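Side-chain contacts in mycosin-1 (Mycobacterium smegmatis, PDB 4KB5), which acts as a subtilisin-like serine protease that cleaves EspB and may regulate both ESX-1 secretion and virulence: residues A[323-328]-A[339-344]; A[54-59]-A[118-123]; A[7-12]-A[199-204]; A[131-136]-A[163-168]. All blocks are in the same frame, centred on the assembly; numbering follows the deposited sequence.

Interaction 1 of 4, residues A[323-328]-A[339-344]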
# COMPACT_ATOMS: atom_id res chain seq x y z
N ALA A 323 4.77 -4.41 10.99
CA ALA A 323 5.99 -4.08 11.74
C ALA A 323 5.87 -4.41 13.23
O ALA A 323 6.79 -4.96 13.83
CB ALA A 323 6.36 -2.62 11.53
N LEU A 324 4.73 -4.07 13.83
CA LEU A 324 4.45 -4.50 15.21
C LEU A 324 4.56 -6.02 15.34
O LEU A 324 5.24 -6.53 16.24
CB LEU A 324 3.05 -4.04 15.65
CG LEU A 324 2.82 -2.52 15.66
CD1 LEU A 324 1.48 -2.18 16.30
CD2 LEU A 324 3.94 -1.81 16.39
N VAL A 325 3.90 -6.74 14.43
CA VAL A 325 3.92 -8.21 14.44
C VAL A 325 5.36 -8.72 14.27
O VAL A 325 5.78 -9.63 14.99
CB VAL A 325 2.99 -8.80 13.36
CG1 VAL A 325 3.14 -10.32 13.28
CG2 VAL A 325 1.54 -8.41 13.64
N LYS A 326 6.10 -8.10 13.36
CA LYS A 326 7.49 -8.49 13.10
C LYS A 326 8.39 -8.34 14.35
O LYS A 326 9.22 -9.20 14.63
CB LYS A 326 8.05 -7.71 11.91
CG LYS A 326 9.49 -8.01 11.52
CD LYS A 326 9.68 -9.47 11.14
CE LYS A 326 11.13 -9.74 10.77
NZ LYS A 326 11.37 -11.19 10.56
N GLN A 327 8.22 -7.25 15.10
CA GLN A 327 8.95 -7.10 16.35
C GLN A 327 8.52 -8.15 17.39
O GLN A 327 9.36 -8.77 18.03
CB GLN A 327 8.81 -5.69 16.95
CG GLN A 327 9.61 -5.55 18.25
CD GLN A 327 9.29 -4.31 19.07
OE1 GLN A 327 9.91 -4.07 20.09
NE2 GLN A 327 8.34 -3.52 18.62
N ARG A 328 7.21 -8.32 17.56
CA ARG A 328 6.71 -9.22 18.58
C ARG A 328 7.01 -10.69 18.27
O ARG A 328 7.41 -11.44 19.17
CB ARG A 328 5.22 -9.02 18.83
CG ARG A 328 4.72 -9.79 20.04
CD ARG A 328 3.65 -9.02 20.78
NE ARG A 328 3.06 -9.80 21.86
CZ ARG A 328 3.45 -9.76 23.13
NH1 ARG A 328 4.46 -8.99 23.52
NH2 ARG A 328 2.83 -10.51 24.02
N ASN A 339 -0.78 -14.11 7.47
CA ASN A 339 -1.80 -15.04 7.97
C ASN A 339 -2.35 -14.58 9.32
O ASN A 339 -3.56 -14.58 9.54
CB ASN A 339 -1.25 -16.47 8.11
CG ASN A 339 -2.27 -17.42 8.73
OD1 ASN A 339 -2.11 -17.88 9.86
ND2 ASN A 339 -3.33 -17.68 8.01
N ARG A 340 -1.45 -14.20 10.21
CA ARG A 340 -1.78 -13.68 11.52
C ARG A 340 -2.66 -12.40 11.45
O ARG A 340 -3.63 -12.26 12.21
CB ARG A 340 -0.49 -13.44 12.29
CG ARG A 340 -0.65 -12.72 13.60
CD ARG A 340 0.60 -12.86 14.45
NE ARG A 340 0.65 -14.15 15.09
CZ ARG A 340 0.00 -14.48 16.22
NH1 ARG A 340 0.12 -15.71 16.69
NH2 ARG A 340 -0.75 -13.60 16.87
N ILE A 341 -2.35 -11.50 10.53
CA ILE A 341 -3.13 -10.29 10.33
C ILE A 341 -4.53 -10.58 9.77
O ILE A 341 -5.52 -10.02 10.24
CB ILE A 341 -2.36 -9.27 9.45
CG1 ILE A 341 -1.13 -8.75 10.21
CG2 ILE A 341 -3.26 -8.13 8.98
CD1 ILE A 341 -0.23 -7.82 9.42
N THR A 342 -4.62 -11.46 8.77
CA THR A 342 -5.91 -11.76 8.16
C THR A 342 -6.80 -12.67 9.04
O THR A 342 -8.01 -12.54 9.03
CB THR A 342 -5.76 -12.38 6.76
OG1 THR A 342 -5.00 -13.59 6.87
CG2 THR A 342 -5.02 -11.38 5.82
N ALA A 343 -6.18 -13.57 9.81
CA ALA A 343 -6.89 -14.52 10.66
C ALA A 343 -7.54 -13.85 11.85
O ALA A 343 -8.57 -14.32 12.33
CB ALA A 343 -5.95 -15.62 11.15
N THR A 344 -6.92 -12.78 12.35
CA THR A 344 -7.42 -12.08 13.52
C THR A 344 -8.27 -10.86 13.15
O THR A 344 -8.72 -10.13 14.01
CB THR A 344 -6.29 -11.67 14.49
OG1 THR A 344 -5.38 -10.76 13.84
CG2 THR A 344 -5.53 -12.91 14.97

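Interaction 2 of 4, residues A[54-59]-A[118-123]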
# COMPACT_ATOMS: atom_id res chain seq x y z
N GLU A 54 -3.38 0.60 23.08
CA GLU A 54 -3.35 -0.74 23.65
C GLU A 54 -2.32 -1.60 22.91
O GLU A 54 -1.45 -2.21 23.52
CB GLU A 54 -4.73 -1.39 23.58
CG GLU A 54 -4.75 -2.85 24.02
OE1 GLU A 54 -7.13 -2.81 24.14
OE2 GLU A 54 -6.06 -3.99 25.65
N ALA A 55 -2.43 -1.63 21.58
CA ALA A 55 -1.48 -2.39 20.73
C ALA A 55 -0.01 -2.09 21.05
O ALA A 55 0.84 -2.98 21.03
CB ALA A 55 -1.75 -2.13 19.25
N GLN A 56 0.29 -0.83 21.35
CA GLN A 56 1.67 -0.42 21.58
C GLN A 56 2.24 -0.85 22.93
O GLN A 56 3.43 -0.69 23.18
CB GLN A 56 1.87 1.08 21.31
CG GLN A 56 1.59 1.43 19.85
CD GLN A 56 1.69 2.91 19.56
OE1 GLN A 56 1.63 3.74 20.46
NE2 GLN A 56 1.83 3.24 18.28
N LYS A 57 1.40 -1.43 23.78
CA LYS A 57 1.89 -2.09 24.99
C LYS A 57 2.62 -3.40 24.67
O LYS A 57 3.40 -3.90 25.48
CB LYS A 57 0.74 -2.36 25.97
CG LYS A 57 0.13 -1.08 26.52
CD LYS A 57 -1.01 -1.30 27.48
CE LYS A 57 -1.43 0.04 28.06
NZ LYS A 57 -2.69 -0.04 28.86
N PHE A 58 2.39 -3.93 23.47
CA PHE A 58 2.97 -5.20 23.05
C PHE A 58 4.13 -5.07 22.06
O PHE A 58 4.98 -5.95 21.98
CB PHE A 58 1.89 -6.11 22.49
CG PHE A 58 0.77 -6.36 23.46
CD1 PHE A 58 0.96 -7.19 24.57
CD2 PHE A 58 -0.46 -5.73 23.29
CE1 PHE A 58 -0.07 -7.40 25.48
CE2 PHE A 58 -1.49 -5.94 24.20
CZ PHE A 58 -1.29 -6.78 25.29
N ALA A 59 4.15 -3.97 21.29
CA ALA A 59 5.20 -3.72 20.29
C ALA A 59 5.17 -2.27 19.83
O ALA A 59 4.12 -1.63 19.86
CB ALA A 59 5.03 -4.65 19.09
N GLY A 118 -2.34 14.66 19.87
CA GLY A 118 -2.69 13.26 20.06
C GLY A 118 -2.35 12.32 18.91
O GLY A 118 -2.80 11.17 18.91
N PHE A 119 -1.57 12.78 17.92
CA PHE A 119 -1.21 11.88 16.81
C PHE A 119 -0.01 11.01 17.14
O PHE A 119 1.00 11.50 17.63
CB PHE A 119 -0.96 12.60 15.47
CG PHE A 119 -0.57 11.65 14.36
CD1 PHE A 119 0.76 11.25 14.18
CD2 PHE A 119 -1.54 11.11 13.52
CE1 PHE A 119 1.11 10.34 13.18
CE2 PHE A 119 -1.20 10.20 12.53
CZ PHE A 119 0.13 9.82 12.35
N VAL A 120 -0.15 9.71 16.87
CA VAL A 120 0.99 8.81 16.79
C VAL A 120 0.75 7.78 15.66
O VAL A 120 -0.41 7.41 15.38
CB VAL A 120 1.33 8.14 18.15
CG1 VAL A 120 0.19 7.24 18.64
CG2 VAL A 120 2.63 7.37 18.08
N GLY A 121 1.83 7.35 15.01
CA GLY A 121 1.76 6.30 14.02
C GLY A 121 1.59 4.92 14.67
O GLY A 121 1.77 4.77 15.89
N MET A 122 1.28 3.92 13.85
CA MET A 122 1.06 2.56 14.34
C MET A 122 2.32 2.02 15.04
O MET A 122 2.24 1.40 16.11
CB MET A 122 0.62 1.66 13.17
CG MET A 122 0.36 0.21 13.53
SD MET A 122 -1.21 -0.07 14.38
CE MET A 122 -2.39 0.50 13.16
N ALA A 123 3.48 2.29 14.44
CA ALA A 123 4.74 1.72 14.90
C ALA A 123 5.83 2.81 14.97
O ALA A 123 6.68 2.90 14.07
CB ALA A 123 5.17 0.57 13.99

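Interaction 3 of 4, residues A[7-12]-A[199-204]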
# COMPACT_ATOMS: atom_id res chain seq x y z
N ILE A 7 3.33 -16.09 -12.08
CA ILE A 7 4.64 -15.59 -11.72
C ILE A 7 5.76 -16.31 -12.50
O ILE A 7 5.89 -17.53 -12.45
CB ILE A 7 4.90 -15.67 -10.21
CG1 ILE A 7 3.96 -14.70 -9.48
CG2 ILE A 7 6.37 -15.37 -9.90
CD1 ILE A 7 4.41 -14.32 -8.08
N ASP A 8 6.53 -15.50 -13.23
CA ASP A 8 7.70 -15.95 -13.99
C ASP A 8 8.92 -15.56 -13.17
O ASP A 8 9.45 -14.46 -13.32
CB ASP A 8 7.69 -15.23 -15.34
CG ASP A 8 8.75 -15.76 -16.32
OD1 ASP A 8 9.69 -16.48 -15.92
OD2 ASP A 8 8.62 -15.42 -17.52
N ALA A 9 9.34 -16.45 -12.28
CA ALA A 9 10.33 -16.10 -11.25
C ALA A 9 11.68 -15.59 -11.78
O ALA A 9 12.36 -14.84 -11.09
CB ALA A 9 10.53 -17.24 -10.29
N GLY A 10 12.06 -16.00 -12.99
CA GLY A 10 13.36 -15.63 -13.53
C GLY A 10 13.36 -14.33 -14.31
O GLY A 10 14.32 -14.05 -15.05
N ALA A 11 12.30 -13.54 -14.18
CA ALA A 11 12.26 -12.25 -14.87
C ALA A 11 12.58 -11.06 -13.94
O ALA A 11 12.09 -9.95 -14.15
CB ALA A 11 10.90 -12.07 -15.54
N VAL A 12 13.41 -11.30 -12.92
CA VAL A 12 13.72 -10.28 -11.90
C VAL A 12 14.48 -9.11 -12.52
O VAL A 12 15.56 -9.31 -13.06
CB VAL A 12 14.55 -10.88 -10.74
CG1 VAL A 12 14.93 -9.82 -9.71
CG2 VAL A 12 13.80 -12.00 -10.05
N ALA A 199 9.77 -9.55 -9.33
CA ALA A 199 10.32 -8.71 -8.25
C ALA A 199 9.63 -9.01 -6.90
O ALA A 199 10.28 -9.12 -5.85
CB ALA A 199 10.19 -7.23 -8.62
N ILE A 200 8.31 -9.15 -6.94
CA ILE A 200 7.54 -9.51 -5.74
C ILE A 200 7.97 -10.86 -5.14
O ILE A 200 8.27 -10.96 -3.94
CB ILE A 200 6.03 -9.41 -6.02
CG1 ILE A 200 5.67 -7.93 -6.23
CG2 ILE A 200 5.22 -10.01 -4.88
CD1 ILE A 200 4.33 -7.69 -6.87
N ASN A 201 8.05 -11.88 -5.99
CA ASN A 201 8.53 -13.20 -5.57
C ASN A 201 9.93 -13.12 -5.00
O ASN A 201 10.22 -13.72 -3.96
CB ASN A 201 8.50 -14.16 -6.76
CG ASN A 201 9.01 -15.55 -6.39
OD1 ASN A 201 8.31 -16.33 -5.73
ND2 ASN A 201 10.24 -15.85 -6.79
N TYR A 202 10.80 -12.35 -5.66
CA TYR A 202 12.14 -12.10 -5.14
C TYR A 202 12.12 -11.46 -3.74
O TYR A 202 12.75 -11.95 -2.80
CB TYR A 202 12.95 -11.23 -6.12
CG TYR A 202 14.31 -10.85 -5.58
CD1 TYR A 202 15.35 -11.78 -5.51
CD2 TYR A 202 14.55 -9.55 -5.12
CE1 TYR A 202 16.59 -11.43 -4.99
CE2 TYR A 202 15.79 -9.19 -4.61
CZ TYR A 202 16.81 -10.13 -4.55
OH TYR A 202 18.03 -9.76 -4.03
N ALA A 203 11.40 -10.35 -3.61
CA ALA A 203 11.34 -9.64 -2.32
C ALA A 203 10.71 -10.50 -1.20
O ALA A 203 11.19 -10.50 -0.06
CB ALA A 203 10.60 -8.32 -2.49
N VAL A 204 9.65 -11.24 -1.54
CA VAL A 204 8.93 -12.03 -0.52
C VAL A 204 9.65 -13.35 -0.26
O VAL A 204 10.07 -13.63 0.86
CB VAL A 204 7.45 -12.28 -0.92
CG1 VAL A 204 6.71 -13.10 0.14
CG2 VAL A 204 6.73 -10.96 -1.14
O HOH W 1 11.45 -13.92 -8.61

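Interaction 4 of 4, residues A[131-136]-A[163-168]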
# COMPACT_ATOMS: atom_id res chain seq x y z
N LEU A 131 11.15 5.55 -0.94
CA LEU A 131 11.43 5.37 -2.36
C LEU A 131 10.32 6.06 -3.13
O LEU A 131 9.17 5.68 -3.02
CB LEU A 131 11.48 3.88 -2.74
CG LEU A 131 12.58 3.00 -2.14
CD1 LEU A 131 12.31 2.62 -0.68
CD2 LEU A 131 12.75 1.75 -3.00
N ARG A 132 10.65 7.11 -3.88
CA ARG A 132 9.64 7.79 -4.67
C ARG A 132 9.51 7.04 -5.98
O ARG A 132 10.48 6.94 -6.75
CB ARG A 132 9.98 9.26 -4.93
CG ARG A 132 9.00 9.87 -5.94
CD ARG A 132 8.98 11.39 -5.92
NE ARG A 132 10.19 11.96 -6.51
CZ ARG A 132 10.34 13.25 -6.82
NH1 ARG A 132 9.35 14.12 -6.59
NH2 ARG A 132 11.49 13.66 -7.35
N GLN A 133 8.32 6.52 -6.24
CA GLN A 133 8.08 5.69 -7.41
C GLN A 133 6.94 6.27 -8.23
O GLN A 133 6.79 5.96 -9.40
CB GLN A 133 7.78 4.24 -6.97
CG GLN A 133 7.61 3.23 -8.10
CD GLN A 133 6.19 3.18 -8.63
OE1 GLN A 133 5.23 3.37 -7.89
NE2 GLN A 133 6.05 2.94 -9.94
N THR A 134 6.15 7.14 -7.62
CA THR A 134 5.01 7.69 -8.32
C THR A 134 4.85 9.18 -8.02
O THR A 134 5.26 9.63 -6.96
CB THR A 134 3.71 6.93 -7.94
OG1 THR A 134 2.64 7.38 -8.77
CG2 THR A 134 3.32 7.17 -6.50
N SER A 135 4.24 9.92 -8.94
CA SER A 135 4.01 11.35 -8.76
C SER A 135 3.01 11.87 -9.79
O SER A 135 3.03 11.46 -10.96
CB SER A 135 5.33 12.14 -8.92
OG SER A 135 5.08 13.53 -8.83
N VAL A 136 2.14 12.79 -9.37
CA VAL A 136 1.26 13.48 -10.30
C VAL A 136 1.87 14.83 -10.75
O VAL A 136 1.53 15.36 -11.82
CB VAL A 136 -0.17 13.64 -9.70
CG1 VAL A 136 -0.23 14.74 -8.65
CG2 VAL A 136 -1.19 13.91 -10.80
N ALA A 163 8.52 -2.49 -10.21
CA ALA A 163 9.29 -3.74 -10.11
C ALA A 163 10.72 -3.51 -9.64
O ALA A 163 11.21 -4.20 -8.74
CB ALA A 163 9.29 -4.47 -11.46
N ARG A 164 11.38 -2.52 -10.23
CA ARG A 164 12.73 -2.15 -9.84
C ARG A 164 12.77 -1.66 -8.40
O ARG A 164 13.65 -2.03 -7.62
CB ARG A 164 13.29 -1.09 -10.78
CG ARG A 164 13.92 -1.65 -12.05
CD ARG A 164 14.71 -0.58 -12.79
NE ARG A 164 13.84 0.32 -13.54
CZ ARG A 164 13.66 1.60 -13.25
NH1 ARG A 164 14.28 2.14 -12.21
NH2 ARG A 164 12.85 2.34 -13.99
N SER A 165 11.81 -0.81 -8.04
CA SER A 165 11.73 -0.26 -6.66
C SER A 165 11.56 -1.36 -5.59
O SER A 165 12.15 -1.27 -4.51
CB SER A 165 10.65 0.83 -6.55
OG SER A 165 9.34 0.29 -6.54
N VAL A 166 10.80 -2.41 -5.93
CA VAL A 166 10.62 -3.54 -5.03
C VAL A 166 11.92 -4.32 -4.81
O VAL A 166 12.28 -4.65 -3.67
CB VAL A 166 9.48 -4.49 -5.53
CG1 VAL A 166 9.38 -5.75 -4.67
CG2 VAL A 166 8.15 -3.75 -5.53
N VAL A 167 12.63 -4.60 -5.90
CA VAL A 167 13.95 -5.27 -5.78
C VAL A 167 14.88 -4.42 -4.92
O VAL A 167 15.55 -4.92 -4.01
CB VAL A 167 14.59 -5.53 -7.17
CG1 VAL A 167 16.06 -5.93 -7.03
CG2 VAL A 167 13.81 -6.58 -7.94
N HIS A 168 14.89 -3.12 -5.21
CA HIS A 168 15.75 -2.17 -4.50
C HIS A 168 15.44 -2.11 -3.01
O HIS A 168 16.35 -2.22 -2.17
CB HIS A 168 15.60 -0.78 -5.12
CG HIS A 168 16.74 0.15 -4.79
ND1 HIS A 168 16.55 1.34 -4.18
CD2 HIS A 168 18.11 0.02 -4.98
CE1 HIS A 168 17.75 1.95 -4.02
NE2 HIS A 168 18.70 1.14 -4.50

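Interaction 1 of 4, residues A[323-328]-A[339-344]
The guanidinium of Arg-340 is the flat group that belongs to a residue in the contact. Phe-329 meets it in a cation-pi interaction, and NH2 donates to the carbonyl oxygens of Ala-366 and Trp-369. Val-325 is packed instead against the aliphatic part of the arginine, with Val-325 CG1 touching Arg-340 CD at 3.8 Å where the two side chains cross obliquely. Nearly extended through chi1 and chi2, the arginine carries CD to the valine; the bend at chi3 (-79°) then swings NE and the guanidinium away to their own partners. On the valine, CG1 lies opposite the backbone N (chi1 174°), and the other branch, Val-325 CG2, comes within 4.4 Å of Ile-341 CG1. One branched residue thus serves two neighbours on the facing helix. Just past the end of that helix, 334-343, Thr-344 OG1 bonds to Arg-340 O at 2.8 Å, lying in the carbonyl plane and supplementing a weak backbone bond from Thr-344 N. Helix 311-328 is thereby packed near its far end against helix 334-343. Across the interface only apolar atoms meet; the buried arginine keeps hydrocarbon toward the valine, while carbonyls and an aromatic ring probably help to offset its charge.

Interaction 2 of 4, residues A[54-59]-A[118-123]
The loop joining helix 102-110 to strand 127-132 is pinned from outside by Gln-56, by the short helix 52-55, which donates from its amide to two successive backbone carbonyls. The firmer bond runs from Gln-56 NE2 to Met-122 O, 2.9 Å long and nearly straight at the hydrogen (168°). It lies almost in the plane of the glutamine amide, yet meets the carbonyl from above its plane, 67° out, and so does not point at a lone pair. Gln-56 NE2 also makes a weak, strongly bent bond to Gly-121 O at 2.8 Å. With CG anti to the carbonyl carbon (chi1 -63°) and the chain extended beyond it, the glutamine spans the distance to the loop. Val-120 approaches from the opposite direction, its CG1 4.2 Å from Gln-56 OE1. Met-122 contributes its carbonyl alone to this bonding; its CB points away, and the side chain packs on Tyr-317 and Leu-324 of helix 311-328. Glutamine suits the place because one primary amide nitrogen can address both carbonyls of an irregular loop, adding to its backbone bonds with Ile-108, Ile-109 and Gly-111. The buried carbonyls gain a neutral donor, one bond good in length and straightness, the other weak.

Interaction 3 of 4, residues A[7-12]-A[199-204]
Asn-201 and Tyr-202, neighbours on helix 194-206, receive the N-terminal extension at Ile-7, Ala-9 and Val-12. In Ile-7 a chi1 of -67° puts CG1 beside the backbone N and leaves the CG2 methyl anti to it; Ile-7 CG2 rests 4.0 Å from Asn-201 CB, the two side chains running obliquely past each other. Asn-201 has its own CG opposite the backbone N (chi1 179°), which carries ND2 out to Ala-9 and a bridging water. Ala-9 CB lies 3.8 Å from Asn-201 ND2. Asn-201 ND2 donates to the water oxygen 2.9 Å away, and the water oxygen in turn donates a hydrogen bond to Ala-9 O at 2.8 Å. This bridge joins side chain to backbone where no direct hydrogen bond spans the two segments. The other end of the amide is also engaged, Asn-201 OD1 accepting from Asn-205 ND2 one turn further along the helix. A type I turn from Asp-8 to Ala-11, closed by Ala-11 N to Asp-8 O at 3.1 Å, brings Val-12 back to the helix. Val-12 CG2 meets Tyr-202 CB at 4.1 Å, while CG1 approaches the ring obliquely; the side chains cross at about a right angle. The tyrosine leads its ring away from the extension to hydrogen-bond through OH with Asn-171. Small alanine and beta-branched residues let the extension lie close to the helix, consistent with its wrapping around the catalytic domain. Val-12 also touches Val-167 and so fits where helix 194-206 meets helix 154-171, while on the inner side Ala-203 and Val-204 pack on strand 210-214.

Interaction 4 of 4, residues A[131-136]-A[163-168]
Leu-131 lays its CD2 methyl against the backbone of helix 154-171, 3.4 Å from Ser-165 O, and reaches the edge of the His-168 ring close to the ring plane. The contact belongs to the alpha/beta core of the subtilisin fold: helix 154-171 lies in the beta-alpha-beta crossover between parallel strands 127-132 and 176-179, which have strand 65-70 between them in the sheet. Leucine suits this strand end because its branched tip covers one turn of the helix, from Ser-165 to His-168, while its side chain also touches Ala-67 of the adjacent strand. Two residues on, Gln-133 has left the strand but still points toward the helix. CG lies opposite the backbone N (chi1 -176°), which brings that methylene to Ser-165, and the bend at chi2 (-86°) then turns the amide to Ser-161. Its NE2 bonds to Ser-161 OG and, weakly, to Ser-158 OG. The backbone of Gln-133 hydrogen-bonds with that of Asp-70, a probable charge-relay residue whose side chain is about 7 Å from the glutamine's, so this end of the contact lies close to the probable catalytic residues. Small Ser-165 permits a close approach, and its hydroxyl turns back to Leu-162 O in its own helix, presenting Ser-165 OG to Gln-133 CG at 3.8 Å.

From the N terminus, residues 7-12 open interaction 3, the longest loop of the four, which closes only at 199-204 and fastens the N-terminal extension to the catalytic domain. Inside it nest two others in series: interaction 2, tying residues by helix 52-55 to the loop before strand 127-132, and interaction 4, tying the end of that sheet strand to helix 154-171. Interaction 1 follows after all have closed, joining helix 311-328 to helix 334-343, and no loops cross. Contacts also link them in space: Ala-199 and Ala-203 of interaction 3 pack on the helix of interaction 4, whereas Leu-324 of interaction 1 touches Ala-59 and Ala-123 of interaction 2. The two pairs form separate clusters.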